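Local coordinates for substrate binding periplasmic protein (Ralstonia solanacearum, PDB 3LOP) that binds leucine between its two lobes and probably delivers it or a related small ligand to a transport system, as periplasmic substrate-binding proteins do, at residues A[191-196]-A[217-222]; A[208-213]-A[238-243]. All blocks are in the same frame, centred on the assembly; numbering follows the deposited sequence.

Contact 1 of 2, residues A[191-196]-A[217-222]; sequences KLLAAD and RARGGE
Leu193, near the C-terminal end of helix 186-194, pushes its two methyl groups into the Schellman motif that ends helix 206-218, far out on one alpha/beta lobe of this periplasmic binding protein. The van der Waals contact divides between the two branches of the leucine. CD1 lies over one face of the Arg219 guanidinium, 3.2 Å above its plane and displaced toward the rim, and its nearest atom there is Arg219 NE at 3.3 Å. The leucine and arginine side chains cross at about a right angle, and the arginine reaches its place by bending at chi3 (62°), which folds the planar group across the methyl. Its charged end is held from the side of the other helix, where Arg219 NH1 forms a salt bridge with Asp190. The other branch, CD2, rests against the turn backbone, 3.7 Å from Gly221 N, where the glycine presents bare main chain.

A second set of polar bonds holds the turn itself. Gly220, with positive phi, is the C-prime residue: its N bonds to Arg217 O, while Gly221 N reaches back to Tyr216 O. Arg217 also clasps the turn with its side chain, NH2 donating to Ala223 O. Its NH1 donates to Gly221 O at 2.9 Å, a bent bond (N-H...O 142°) whose donor stands above the carbonyl plane rather than on a lone pair.

Contact 2 of 2, residues A[208-213]-A[238-243]; sequences PAAQFV and KVAGLD
The backbones of helices 206-218 and 233-240 come closest at Ala210 and Ala240, whose CA atoms are 4.9 Å apart, a small-residue helix-helix contact in the alpha/beta lobe built on the parallel sheet 174-178, 144-149, 199-203, 224-227. The small alanine side chains on both sides are consistent with so close an approach, and between the two segments the contact is apolar packing. Ala210 CB meets the flank of Val239, 3.6 Å from CG1. That methyl lies anti to the backbone N (chi1 -179°), which sets it against Ala210 CB; Val239 CB is itself 3.7 Å from that atom. Val213, one helical turn on from Ala210, adds its CG1 at 4.2 Å from Ala240 CB, while its side chain also touches Leu202 of the sheet and Val245 beyond the second segment. Gly241 then breaks the chain away with positive phi and takes the N-cap position of helix 242-245. A polar link adds to the packing: Arg214, one residue past the first segment on the same helix, donates from NH2 to Val239 O. Tightest of the contacts between the two segments is Ala240 CB against the main chain of the facing helix, 3.3 Å from Ala210 O.

Overall arrangement
From the N terminus, the chain reaches helix 186-194, passes through strand 199-203 and runs along helix 206-218; contact 1 closes this loop by bringing the end of that second helix back to the end of the first. Contact 2 opens at 208-213, inside the loop of contact 1, and closes beyond it at 238-243, after strand 224-227, so the two loops cross. Helix 206-218 serves both, tied to helix 186-194 at its far end and to helix 233-240 nearer the bound leucine. The contact centres lie about 14 Å apart. Leu192 packs on Phe212, a second tie between helices 186-194 and 206-218; together the two contacts link three successive helices of one lobe.

Contact 1 of 2, residues A[191-196]-A[217-222]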
ATOM      1  N   LYS A 191     -23.376   6.797 -12.504  1.00  9.02           N
ATOM      2  CA  LYS A 191     -24.068   5.620 -11.997  1.00  9.15           C
ATOM      3  C   LYS A 191     -24.284   5.604 -10.486  1.00  9.28           C
ATOM      4  O   LYS A 191     -25.378   5.297 -10.017  1.00 10.73           O
ATOM      5  CB  LYS A 191     -23.319   4.353 -12.418  1.00 10.88           C
ATOM      6  CG  LYS A 191     -24.075   3.069 -12.129  1.00 13.10           C
ATOM      7  CD  LYS A 191     -23.364   1.859 -12.711  1.00 14.89           C
ATOM      8  CE  LYS A 191     -24.179   0.594 -12.493  1.00 15.02           C
ATOM      9  NZ  LYS A 191     -23.483  -0.620 -13.006  1.00 18.07           N
ATOM     10  N   LEU A 192     -23.250   5.929  -9.719  1.00  8.36           N
ATOM     11  CA  LEU A 192     -23.392   5.908  -8.269  1.00  8.53           C
ATOM     12  C   LEU A 192     -24.204   7.077  -7.715  1.00  9.12           C
ATOM     13  O   LEU A 192     -24.795   6.967  -6.641  1.00  8.27           O
ATOM     14  CB  LEU A 192     -22.012   5.823  -7.610  1.00  8.28           C
ATOM     15  CG  LEU A 192     -21.326   4.477  -7.886  1.00 10.96           C
ATOM     16  CD1 LEU A 192     -19.927   4.460  -7.295  1.00 11.08           C
ATOM     17  CD2 LEU A 192     -22.167   3.350  -7.301  1.00 12.92           C
ATOM     18  N   LEU A 193     -24.240   8.190  -8.442  1.00  8.09           N
ATOM     19  CA  LEU A 193     -25.031   9.339  -8.015  1.00  9.61           C
ATOM     20  C   LEU A 193     -26.507   8.952  -8.084  1.00 10.00           C
ATOM     21  O   LEU A 193     -27.307   9.342  -7.232  1.00 12.15           O
ATOM     22  CB  LEU A 193     -24.795  10.538  -8.937  1.00 10.88           C
ATOM     23  CG  LEU A 193     -23.641  11.492  -8.634  1.00 12.01           C
ATOM     24  CD1 LEU A 193     -23.481  12.472  -9.788  1.00 12.18           C
ATOM     25  CD2 LEU A 193     -23.916  12.240  -7.332  1.00 11.45           C
ATOM     26  N   ALA A 194     -26.850   8.181  -9.112  1.00 11.03           N
ATOM     27  CA  ALA A 194     -28.219   7.729  -9.333  1.00 10.87           C
ATOM     28  C   ALA A 194     -28.640   6.617  -8.378  1.00 11.67           C
ATOM     29  O   ALA A 194     -29.831   6.416  -8.142  1.00 13.87           O
ATOM     30  CB  ALA A 194     -28.382   7.259 -10.777  1.00 11.67           C
ATOM     31  N   ALA A 195     -27.666   5.895  -7.833  1.00 10.66           N
ATOM     32  CA  ALA A 195     -27.963   4.805  -6.908  1.00  9.69           C
ATOM     33  C   ALA A 195     -28.372   5.347  -5.545  1.00  9.90           C
ATOM     34  O   ALA A 195     -27.828   6.344  -5.072  1.00  9.72           O
ATOM     35  CB  ALA A 195     -26.748   3.892  -6.771  1.00 10.78           C
ATOM     36  N   ASP A 196     -29.337   4.685  -4.916  1.00 10.24           N
ATOM     37  CA  ASP A 196     -29.827   5.105  -3.609  1.00 10.65           C
ATOM     38  C   ASP A 196     -28.979   4.456  -2.520  1.00 10.41           C
ATOM     39  O   ASP A 196     -29.451   3.609  -1.763  1.00 11.32           O
ATOM     40  CB  ASP A 196     -31.300   4.706  -3.471  1.00 13.67           C
ATOM     41  CG  ASP A 196     -31.922   5.205  -2.188  1.00 15.86           C
ATOM     42  OD1 ASP A 196     -31.582   6.326  -1.760  1.00 17.95           O
ATOM     43  OD2 ASP A 196     -32.766   4.484  -1.618  1.00 18.17           O
ATOM     44  N   ARG A 217     -19.230  14.454  -4.807  1.00  5.69           N
ATOM     45  CA  ARG A 217     -19.678  15.447  -3.837  1.00  5.47           C
ATOM     46  C   ARG A 217     -20.110  16.750  -4.510  1.00  7.79           C
ATOM     47  O   ARG A 217     -21.107  17.353  -4.120  1.00  7.93           O
ATOM     48  CB  ARG A 217     -18.570  15.731  -2.816  1.00  4.95           C
ATOM     49  CG  ARG A 217     -18.428  14.674  -1.724  1.00  5.59           C
ATOM     50  CD  ARG A 217     -19.428  14.900  -0.589  1.00  6.84           C
ATOM     51  NE  ARG A 217     -19.131  14.043   0.557  1.00  6.67           N
ATOM     52  CZ  ARG A 217     -19.709  12.869   0.799  1.00  5.51           C
ATOM     53  NH1 ARG A 217     -20.641  12.391  -0.017  1.00  4.21           N
ATOM     54  NH2 ARG A 217     -19.333  12.159   1.854  1.00  4.35           N
ATOM     55  N   ALA A 218     -19.368  17.176  -5.526  1.00  8.16           N
ATOM     56  CA  ALA A 218     -19.695  18.416  -6.221  1.00  9.57           C
ATOM     57  C   ALA A 218     -21.069  18.351  -6.870  1.00 10.52           C
ATOM     58  O   ALA A 218     -21.757  19.366  -6.995  1.00 12.23           O
ATOM     59  CB  ALA A 218     -18.636  18.721  -7.277  1.00  9.88           C
ATOM     60  N   ARG A 219     -21.472  17.153  -7.276  1.00  9.46           N
ATOM     61  CA  ARG A 219     -22.758  16.976  -7.931  1.00  9.46           C
ATOM     62  C   ARG A 219     -23.898  16.592  -6.993  1.00  9.67           C
ATOM     63  O   ARG A 219     -24.963  16.172  -7.440  1.00 10.90           O
ATOM     64  CB  ARG A 219     -22.616  15.954  -9.059  1.00  8.65           C
ATOM     65  CG  ARG A 219     -21.691  16.435 -10.173  1.00 10.21           C
ATOM     66  CD  ARG A 219     -21.376  15.336 -11.169  1.00 12.07           C
ATOM     67  NE  ARG A 219     -22.575  14.852 -11.846  1.00 12.36           N
ATOM     68  CZ  ARG A 219     -22.581  13.861 -12.728  1.00 12.90           C
ATOM     69  NH1 ARG A 219     -21.448  13.246 -13.046  1.00 13.72           N
ATOM     70  NH2 ARG A 219     -23.721  13.478 -13.283  1.00 14.59           N
ATOM     71  N   GLY A 220     -23.673  16.734  -5.691  1.00  9.27           N
ATOM     72  CA  GLY A 220     -24.724  16.436  -4.732  1.00  8.26           C
ATOM     73  C   GLY A 220     -24.729  15.090  -4.036  1.00  9.00           C
ATOM     74  O   GLY A 220     -25.654  14.796  -3.277  1.00  9.84           O
ATOM     75  N   GLY A 221     -23.711  14.272  -4.282  1.00  7.16           N
ATOM     76  CA  GLY A 221     -23.645  12.968  -3.644  1.00  7.16           C
ATOM     77  C   GLY A 221     -23.451  13.111  -2.147  1.00  6.67           C
ATOM     78  O   GLY A 221     -22.565  13.840  -1.702  1.00  6.02           O
ATOM     79  N   GLU A 222     -24.266  12.406  -1.368  1.00  6.52           N
ATOM     80  CA  GLU A 222     -24.188  12.497   0.088  1.00  7.57           C
ATOM     81  C   GLU A 222     -23.759  11.231   0.827  1.00  6.12           C
ATOM     82  O   GLU A 222     -23.672  11.235   2.052  1.00  6.96           O
ATOM     83  CB  GLU A 222     -25.536  12.956   0.649  1.00 10.56           C
ATOM     84  CG  GLU A 222     -25.941  14.369   0.258  1.00 14.75           C
ATOM     85  CD  GLU A 222     -24.926  15.409   0.691  1.00 18.33           C
ATOM     86  OE1 GLU A 222     -24.255  15.198   1.723  1.00 17.41           O
ATOM     87  OE2 GLU A 222     -24.806  16.447   0.005  1.00 23.18           O
TER

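Contact 2 of 2, residues A[208-213]-A[238-243]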
ATOM      1  N   PRO A 208      -8.001   8.022  -9.377  1.00  5.63           N
ATOM      2  CA  PRO A 208      -9.426   7.851  -9.674  1.00  5.25           C
ATOM      3  C   PRO A 208     -10.287   8.059  -8.428  1.00  4.56           C
ATOM      4  O   PRO A 208     -11.391   8.593  -8.508  1.00  4.49           O
ATOM      5  CB  PRO A 208      -9.502   6.423 -10.228  1.00  4.81           C
ATOM      6  CG  PRO A 208      -8.286   5.747  -9.656  1.00  6.96           C
ATOM      7  CD  PRO A 208      -7.236   6.821  -9.751  1.00  6.79           C
ATOM      8  N   ALA A 209      -9.777   7.648  -7.272  1.00  4.83           N
ATOM      9  CA  ALA A 209     -10.523   7.825  -6.032  1.00  5.51           C
ATOM     10  C   ALA A 209     -10.758   9.315  -5.784  1.00  5.63           C
ATOM     11  O   ALA A 209     -11.873   9.730  -5.462  1.00  6.53           O
ATOM     12  CB  ALA A 209      -9.755   7.216  -4.859  1.00  4.84           C
ATOM     13  N   ALA A 210      -9.705  10.112  -5.940  1.00  5.47           N
ATOM     14  CA  ALA A 210      -9.793  11.554  -5.727  1.00  5.89           C
ATOM     15  C   ALA A 210     -10.765  12.213  -6.699  1.00  6.94           C
ATOM     16  O   ALA A 210     -11.595  13.032  -6.300  1.00  6.63           O
ATOM     17  CB  ALA A 210      -8.413  12.184  -5.860  1.00  6.84           C
ATOM     18  N   GLN A 211     -10.667  11.855  -7.977  1.00  6.53           N
ATOM     19  CA  GLN A 211     -11.557  12.425  -8.978  1.00  6.19           C
ATOM     20  C   GLN A 211     -12.999  12.012  -8.716  1.00  6.49           C
ATOM     21  O   GLN A 211     -13.917  12.822  -8.851  1.00  5.25           O
ATOM     22  CB  GLN A 211     -11.126  11.997 -10.380  1.00  7.56           C
ATOM     23  CG  GLN A 211      -9.848  12.677 -10.838  1.00 11.13           C
ATOM     24  CD  GLN A 211     -10.020  14.177 -10.998  1.00 17.47           C
ATOM     25  OE1 GLN A 211      -9.043  14.916 -11.108  1.00 20.33           O
ATOM     26  NE2 GLN A 211     -11.271  14.632 -11.024  1.00 18.33           N
ATOM     27  N   PHE A 212     -13.204  10.756  -8.330  1.00  5.74           N
ATOM     28  CA  PHE A 212     -14.556  10.299  -8.044  1.00  5.18           C
ATOM     29  C   PHE A 212     -15.138  11.079  -6.866  1.00  5.99           C
ATOM     30  O   PHE A 212     -16.255  11.588  -6.937  1.00  5.62           O
ATOM     31  CB  PHE A 212     -14.578   8.805  -7.705  1.00  5.01           C
ATOM     32  CG  PHE A 212     -15.943   8.305  -7.333  1.00  4.77           C
ATOM     33  CD1 PHE A 212     -16.822   7.850  -8.310  1.00  5.45           C
ATOM     34  CD2 PHE A 212     -16.380   8.365  -6.013  1.00  5.72           C
ATOM     35  CE1 PHE A 212     -18.124   7.469  -7.975  1.00  4.12           C
ATOM     36  CE2 PHE A 212     -17.676   7.989  -5.669  1.00  5.62           C
ATOM     37  CZ  PHE A 212     -18.550   7.540  -6.653  1.00  5.69           C
ATOM     38  N   VAL A 213     -14.379  11.172  -5.780  1.00  5.54           N
ATOM     39  CA  VAL A 213     -14.848  11.884  -4.597  1.00  5.95           C
ATOM     40  C   VAL A 213     -15.175  13.349  -4.879  1.00  6.90           C
ATOM     41  O   VAL A 213     -16.240  13.831  -4.493  1.00  6.30           O
ATOM     42  CB  VAL A 213     -13.818  11.794  -3.447  1.00  6.75           C
ATOM     43  CG1 VAL A 213     -14.253  12.661  -2.277  1.00  7.33           C
ATOM     44  CG2 VAL A 213     -13.689  10.348  -2.992  1.00  8.44           C
ATOM     45  N   LYS A 238      -6.036  16.448  -0.612  1.00 13.30           N
ATOM     46  CA  LYS A 238      -5.319  17.463  -1.379  1.00 14.86           C
ATOM     47  C   LYS A 238      -5.898  17.613  -2.783  1.00 14.19           C
ATOM     48  O   LYS A 238      -6.184  18.723  -3.238  1.00 15.29           O
ATOM     49  CB  LYS A 238      -3.834  17.098  -1.477  1.00 17.31           C
ATOM     50  CG  LYS A 238      -3.057  17.890  -2.527  1.00 22.48           C
ATOM     51  CD  LYS A 238      -3.055  19.383  -2.235  1.00 25.48           C
ATOM     52  CE  LYS A 238      -2.325  19.698  -0.941  1.00 27.74           C
ATOM     53  NZ  LYS A 238      -2.282  21.160  -0.668  1.00 30.73           N
ATOM     54  N   VAL A 239      -6.079  16.487  -3.463  1.00 13.19           N
ATOM     55  CA  VAL A 239      -6.600  16.489  -4.823  1.00 12.87           C
ATOM     56  C   VAL A 239      -8.110  16.691  -4.927  1.00 12.61           C
ATOM     57  O   VAL A 239      -8.578  17.464  -5.761  1.00 11.95           O
ATOM     58  CB  VAL A 239      -6.216  15.179  -5.546  1.00 14.72           C
ATOM     59  CG1 VAL A 239      -6.747  15.186  -6.971  1.00 15.08           C
ATOM     60  CG2 VAL A 239      -4.701  15.019  -5.543  1.00 16.04           C
ATOM     61  N   ALA A 240      -8.874  16.007  -4.082  1.00 10.63           N
ATOM     62  CA  ALA A 240     -10.329  16.121  -4.122  1.00  9.51           C
ATOM     63  C   ALA A 240     -10.869  17.322  -3.353  1.00  9.30           C
ATOM     64  O   ALA A 240     -11.982  17.782  -3.614  1.00 10.21           O
ATOM     65  CB  ALA A 240     -10.966  14.842  -3.592  1.00  8.15           C
ATOM     66  N   GLY A 241     -10.083  17.823  -2.407  1.00  7.94           N
ATOM     67  CA  GLY A 241     -10.517  18.958  -1.614  1.00  8.89           C
ATOM     68  C   GLY A 241     -11.148  18.504  -0.313  1.00  8.57           C
ATOM     69  O   GLY A 241     -11.958  17.573  -0.298  1.00  8.66           O
ATOM     70  N   LEU A 242     -10.784  19.168   0.778  1.00  8.41           N
ATOM     71  CA  LEU A 242     -11.309  18.826   2.093  1.00  9.04           C
ATOM     72  C   LEU A 242     -12.837  18.885   2.168  1.00  9.05           C
ATOM     73  O   LEU A 242     -13.453  18.098   2.884  1.00  9.08           O
ATOM     74  CB  LEU A 242     -10.695  19.748   3.151  1.00 11.92           C
ATOM     75  CG  LEU A 242     -10.950  19.372   4.611  1.00 12.81           C
ATOM     76  CD1 LEU A 242     -10.471  17.944   4.872  1.00 12.21           C
ATOM     77  CD2 LEU A 242     -10.223  20.351   5.512  1.00 14.36           C
ATOM     78  N   ASP A 243     -13.456  19.807   1.434  1.00  9.47           N
ATOM     79  CA  ASP A 243     -14.914  19.905   1.463  1.00  9.79           C
ATOM     80  C   ASP A 243     -15.578  18.589   1.068  1.00  8.87           C
ATOM     81  O   ASP A 243     -16.637  18.238   1.589  1.00  9.89           O
ATOM     82  CB  ASP A 243     -15.416  21.011   0.526  1.00 11.17           C
ATOM     83  CG  ASP A 243     -15.147  22.405   1.061  1.00 13.67           C
ATOM     84  OD1 ASP A 243     -14.833  22.546   2.261  1.00 14.45           O
ATOM     85  OD2 ASP A 243     -15.271  23.370   0.276  1.00 15.46           O
TER